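Local coordinates for dimeric protein of unknown function and ferredoxin-like fold (Bacteroides fragilis, PDB 3FMB), which is of unknown function but forms a dimer of ferredoxin-like chains belonging to the stress-responsive A/B barrel (Dabb) family, at residues D87-F90 with Y91-P95. Residues are numbered along the deposited sequence; the frame is centred on the assembly and turned at random.
With EDO (1,2-ethanediol), chain F; SO4 (sulfate ion), chain C.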
ATOM      1  N   ASP A  87      10.848  15.105  -3.210  1.00 26.70           N
ATOM      2  CA  ASP A  87      11.013  14.251  -4.391  1.00 25.01           C
ATOM      3  C   ASP A  87       9.713  13.533  -4.767  1.00 24.82           C
ATOM      4  O   ASP A  87       9.407  13.385  -5.945  1.00 23.59           O
ATOM      5  CB  ASP A  87      12.150  13.259  -4.179  1.00 21.88           C
ATOM      6  CG  ASP A  87      13.549  13.906  -4.274  1.00 30.44           C
ATOM      7  OD1 ASP A  87      13.651  15.123  -4.497  1.00 28.66           O
ATOM      8  OD2 ASP A  87      14.540  13.168  -4.126  1.00 31.66           O
ATOM      9  N   VAL A  88       8.959  13.050  -3.776  1.00 26.06           N
ATOM     10  CA  VAL A  88       7.636  12.471  -4.044  1.00 25.81           C
ATOM     11  C   VAL A  88       6.757  13.489  -4.795  1.00 26.62           C
ATOM     12  O   VAL A  88       6.078  13.149  -5.741  1.00 26.88           O
ATOM     13  CB  VAL A  88       6.919  12.021  -2.736  1.00 27.05           C
ATOM     14  CG1 VAL A  88       5.487  11.576  -3.012  1.00 27.15           C
ATOM     15  CG2 VAL A  88       7.722  10.946  -2.030  1.00 26.58           C
ATOM     16  N   LYS A  89       6.792  14.746  -4.366  1.00 27.86           N
ATOM     17  CA  LYS A  89       5.969  15.778  -4.958  1.00 26.84           C
ATOM     18  C   LYS A  89       6.466  16.142  -6.374  1.00 24.30           C
ATOM     19  O   LYS A  89       5.662  16.382  -7.290  1.00 24.60           O
ATOM     20  CB  LYS A  89       5.895  16.979  -4.059  1.00 26.39           C
ATOM     21  CG  LYS A  89       5.135  18.162  -4.697  1.00 36.54           C
ATOM     22  CD  LYS A  89       4.183  18.896  -3.743  1.00 51.42           C
ATOM     23  CE  LYS A  89       2.796  19.040  -4.373  1.00 54.83           C
ATOM     24  NZ  LYS A  89       2.112  17.713  -4.409  1.00 61.08           N
ATOM     25  N   PHE A  90       7.782  16.155  -6.554  1.00 25.41           N
ATOM     26  CA  PHE A  90       8.374  16.327  -7.895  1.00 24.62           C
ATOM     27  C   PHE A  90       7.874  15.267  -8.873  1.00 25.95           C
ATOM     28  O   PHE A  90       7.422  15.563  -9.984  1.00 23.86           O
ATOM     29  CB  PHE A  90       9.892  16.296  -7.770  1.00 23.76           C
ATOM     30  CG  PHE A  90      10.620  16.544  -9.032  1.00 23.27           C
ATOM     31  CD1 PHE A  90      11.079  17.828  -9.344  1.00 24.17           C
ATOM     32  CD2 PHE A  90      10.870  15.508  -9.922  1.00 25.68           C
ATOM     33  CE1 PHE A  90      11.757  18.055 -10.492  1.00 23.31           C
ATOM     34  CE2 PHE A  90      11.567  15.752 -11.107  1.00 22.83           C
ATOM     35  CZ  PHE A  90      11.992  16.991 -11.384  1.00 20.74           C
ATOM     36  N   TYR A  91       7.966  14.014  -8.450  1.00 24.98           N
ATOM     37  CA  TYR A  91       7.374  12.897  -9.186  1.00 24.84           C
ATOM     38  C   TYR A  91       5.865  13.062  -9.441  1.00 23.23           C
ATOM     39  O   TYR A  91       5.382  12.853 -10.554  1.00 25.23           O
ATOM     40  CB  TYR A  91       7.644  11.606  -8.403  1.00 27.45           C
ATOM     41  CG  TYR A  91       6.638  10.506  -8.616  1.00 25.89           C
ATOM     42  CD1 TYR A  91       6.758   9.614  -9.684  1.00 26.32           C
ATOM     43  CD2 TYR A  91       5.575  10.343  -7.737  1.00 31.03           C
ATOM     44  CE1 TYR A  91       5.829   8.564  -9.853  1.00 29.38           C
ATOM     45  CE2 TYR A  91       4.653   9.340  -7.907  1.00 30.63           C
ATOM     46  CZ  TYR A  91       4.783   8.457  -8.951  1.00 30.53           C
ATOM     47  OH  TYR A  91       3.856   7.505  -9.083  1.00 34.06           O
ATOM     48  N   ALA A  92       5.110  13.438  -8.412  1.00 23.77           N
ATOM     49  CA  ALA A  92       3.637  13.475  -8.533  1.00 26.18           C
ATOM     50  C   ALA A  92       3.167  14.492  -9.590  1.00 27.56           C
ATOM     51  O   ALA A  92       2.235  14.244 -10.367  1.00 24.54           O
ATOM     52  CB  ALA A  92       2.984  13.750  -7.164  1.00 25.04           C
ATOM     53  N   THR A  93       3.849  15.623  -9.631  1.00 23.85           N
ATOM     54  CA  THR A  93       3.533  16.751 -10.545  1.00 24.35           C
ATOM     55  C   THR A  93       4.184  16.655 -11.918  1.00 24.58           C
ATOM     56  O   THR A  93       3.899  17.469 -12.808  1.00 24.54           O
ATOM     57  CB  THR A  93       3.918  18.087  -9.893  1.00 26.04           C
ATOM     58  OG1 THR A  93       5.306  18.056  -9.503  1.00 22.72           O
ATOM     59  CG2 THR A  93       3.047  18.355  -8.680  1.00 25.55           C
ATOM     60  N   HIS A  94       5.083  15.680 -12.090  1.00 22.38           N
ATOM     61  CA  HIS A  94       5.842  15.556 -13.328  1.00 23.34           C
ATOM     62  C   HIS A  94       4.880  15.211 -14.482  1.00 23.84           C
ATOM     63  O   HIS A  94       4.032  14.361 -14.317  1.00 23.48           O
ATOM     64  CB  HIS A  94       6.928  14.488 -13.194  1.00 22.99           C
ATOM     65  CG  HIS A  94       7.905  14.457 -14.328  1.00 22.88           C
ATOM     66  ND1 HIS A  94       7.583  13.959 -15.575  1.00 24.88           N
ATOM     67  CD2 HIS A  94       9.216  14.786 -14.383  1.00 23.44           C
ATOM     68  CE1 HIS A  94       8.653  14.010 -16.349  1.00 26.11           C
ATOM     69  NE2 HIS A  94       9.648  14.530 -15.657  1.00 27.55           N
ATOM     70  N   PRO A  95       5.014  15.877 -15.639  1.00 23.08           N
ATOM     71  CA  PRO A  95       4.078  15.667 -16.737  1.00 22.95           C
ATOM     72  C   PRO A  95       3.895  14.211 -17.157  1.00 24.88           C
ATOM     73  O   PRO A  95       2.779  13.796 -17.504  1.00 23.04           O
ATOM     74  CB  PRO A  95       4.696  16.486 -17.875  1.00 24.46           C
ATOM     75  CG  PRO A  95       5.420  17.564 -17.187  1.00 20.00           C
ATOM     76  CD  PRO A  95       6.021  16.905 -16.004  1.00 21.99           C
TER
HETATM   77  C1  EDO F 101       2.078  15.477  -1.408  1.00 42.27           C
HETATM   78  O1  EDO F 101       0.689  15.259  -1.083  1.00 52.82           O
HETATM   79  C2  EDO F 101       2.635  14.354  -2.278  1.00 48.50           C
HETATM   80  O2  EDO F 101       2.932  14.783  -3.643  1.00 54.10           O
HETATM   81  S   SO4 C 100       0.258   9.421  -6.655  1.00 31.69           S
HETATM   82  O1  SO4 C 100       1.345   8.373  -6.928  1.00 27.09           O
HETATM   83  O2  SO4 C 100       0.179  10.465  -7.674  1.00 31.91           O
HETATM   84  O3  SO4 C 100       0.389  10.112  -5.348  1.00 29.92           O
HETATM   85  O4  SO4 C 100      -1.094   8.813  -6.702  1.00 32.59           O
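Asp87 O receives the backbone N-H of Tyr91 over 3.0 Å in a nearly straight bond (178°), and with it begins the run of i to i+4 bonds through which residues 87-90 hold the turn that follows, toward the end of helix 85-93. One residue on, Val88 O accepts from Ala92 N at 2.9 Å along a more bent path. Val88 O also lies in the plane of the Tyr91 ring, at its edge, 3.5 Å from Tyr91 CD2. Val88 itself turns its side chain to the sheet, against Phe82, Val21 and His23. At Lys89 the pattern doubles: Lys89 O takes Thr93 N at 3.1 Å and Thr93 OG1 at 2.8 Å, the two donors arriving from opposite faces of the carbonyl plane. A chi1 of 55° sets the threonine hydroxyl between its own N and carbonyl carbon, from where it folds back onto the preceding turn. The chain of Lys89, bent at three torsions, brings NZ within 3.1 Å of O2 of a bound ethanediol, probably a crystallisation additive. Phe90 and His94 then lie side by side and point the same way, Phe90 CE2 at the edge of the imidazole, 4.1 Å from His94 CD2. The polar end of His94 serves the next helix, ND1 capping the backbone N of Glu96. Tyr91, meanwhile, is buried, its ring meeting those of Phe82 and His97, and its hydroxyl gives a weak bond to a sulfate, probably another additive, that His23 and Arg111 also bind. The whole illustrates the late part of a helix in which a threonine hydroxyl doubles the backbone bond to the i-4 carbonyl, with a histidine N-cap leading into helix 95-102 beside the four-stranded antiparallel sheet of a ferredoxin-like fold.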